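Local coordinates for protein cytosine-specific methyltransferase (Escherichia coli O157:H7 EDL933, PDB 3G7U) that probably methylates cytosine in DNA at carbon 5, using S-adenosyl-L-methionine as the methyl donor, at residues G274-D277 with S282-L285. Sequence-based numbering, arbitrary orientation.
Sequences GETD and STRL
Gly274 N sits above the carbonyl plane of Arg284, 41° out of it, and gives its N-H to Arg284 O. The carbonyl of Glu275 is met less obliquely, with Arg284 N tilted 27° from its plane. The motif is a single antiparallel beta bridge within the long loop between helices 262-269 and 321-328. Thr276 and Thr283 form its non-hydrogen-bonded pair, with their CA atoms 3.9 Å apart. Two backbone bonds flank this pair. Arg284 N to Glu275 O measures 2.9 Å, and Asp277 N to Ser282 O is shorter at 2.7 Å and nearly straight (175°). CA-H groups of Thr283 and Thr276 add weaker contacts to the oxygens of Glu275 and Ser282. The polar ends of the neighbours turn to other loop residues and to helix 262-269. Asp277 forms a salt bridge with Arg267 and accepts from Ser280 N, while the guanidinium of Arg284 reaches the carbonyls of Leu271 and His312. Thr283 CG2, anti to its own backbone N, rests 3.3 Å from Gly274 O. The same rotamer brings Thr283 OG1 within 2.9 Å of Thr276 OG1, a hydroxyl-hydroxyl hydrogen bond, and within 3.5 Å of the Thr276 CG2 methyl.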
loop_
_atom_site.group_PDB
_atom_site.type_symbol
_atom_site.label_atom_id
_atom_site.label_comp_id
_atom_site.label_asym_id
_atom_site.label_seq_id
_atom_site.Cartn_x
_atom_site.Cartn_y
_atom_site.Cartn_z
ATOM N N GLY A 274 17.760 -1.108 17.203
ATOM C CA GLY A 274 17.079 0.151 17.457
ATOM C C GLY A 274 17.939 1.391 17.388
ATOM O O GLY A 274 17.413 2.519 17.440
ATOM N N GLU A 275 19.256 1.218 17.260
ATOM C CA GLU A 275 20.162 2.367 17.260
ATOM C C GLU A 275 20.205 3.093 15.928
ATOM O O GLU A 275 20.283 2.475 14.870
ATOM C CB GLU A 275 21.581 1.941 17.691
ATOM C CG GLU A 275 22.472 3.089 18.134
ATOM C CD GLU A 275 23.895 2.660 18.471
ATOM O OE1 GLU A 275 24.152 1.454 18.729
ATOM O OE2 GLU A 275 24.762 3.556 18.469
ATOM N N THR A 276 20.161 4.413 15.988
ATOM C CA THR A 276 20.260 5.240 14.821
ATOM C C THR A 276 21.738 5.567 14.636
ATOM O O THR A 276 22.429 5.901 15.602
ATOM C CB THR A 276 19.427 6.499 15.010
ATOM O OG1 THR A 276 18.105 6.117 15.409
ATOM C CG2 THR A 276 19.338 7.293 13.740
ATOM N N ASP A 277 22.232 5.414 13.410
ATOM C CA ASP A 277 23.598 5.774 13.098
ATOM C C ASP A 277 23.705 7.291 13.146
ATOM O O ASP A 277 22.995 7.977 12.421
ATOM C CB ASP A 277 23.972 5.262 11.707
ATOM C CG ASP A 277 25.395 5.621 11.317
ATOM O OD1 ASP A 277 26.330 5.091 11.959
ATOM O OD2 ASP A 277 25.572 6.422 10.373
ATOM N N SER A 282 20.362 6.414 9.514
ATOM C CA SER A 282 19.700 5.141 9.356
ATOM C C SER A 282 19.657 4.422 10.695
ATOM O O SER A 282 20.583 4.532 11.501
ATOM C CB SER A 282 20.433 4.297 8.315
ATOM O OG SER A 282 20.001 4.580 6.990
ATOM N N THR A 283 18.580 3.678 10.927
ATOM C CA THR A 283 18.387 3.025 12.195
ATOM C C THR A 283 18.390 1.545 12.001
ATOM O O THR A 283 17.711 1.032 11.111
ATOM C CB THR A 283 17.031 3.430 12.845
ATOM O OG1 THR A 283 16.995 4.847 13.026
ATOM C CG2 THR A 283 16.839 2.747 14.173
ATOM N N ARG A 284 19.143 0.836 12.831
ATOM C CA ARG A 284 19.089 -0.618 12.807
ATOM C C ARG A 284 17.765 -1.147 13.334
ATOM O O ARG A 284 17.294 -0.733 14.401
ATOM C CB ARG A 284 20.287 -1.235 13.540
ATOM C CG ARG A 284 20.216 -2.735 13.754
ATOM C CD ARG A 284 21.585 -3.321 13.986
ATOM N NE ARG A 284 22.177 -3.834 12.748
ATOM C CZ ARG A 284 23.411 -4.303 12.640
ATOM N NH1 ARG A 284 24.223 -4.299 13.702
ATOM N NH2 ARG A 284 23.842 -4.761 11.467
ATOM N N LEU A 285 17.165 -2.055 12.566
ATOM C CA LEU A 285 15.944 -2.740 12.965
ATOM C C LEU A 285 16.187 -3.619 14.186
ATOM O O LEU A 285 17.251 -4.230 14.332
ATOM C CB LEU A 285 15.415 -3.620 11.838
ATOM C CG LEU A 285 14.908 -2.872 10.587
ATOM C CD1 LEU A 285 14.795 -3.783 9.395
ATOM C CD2 LEU A 285 13.549 -2.258 10.891
#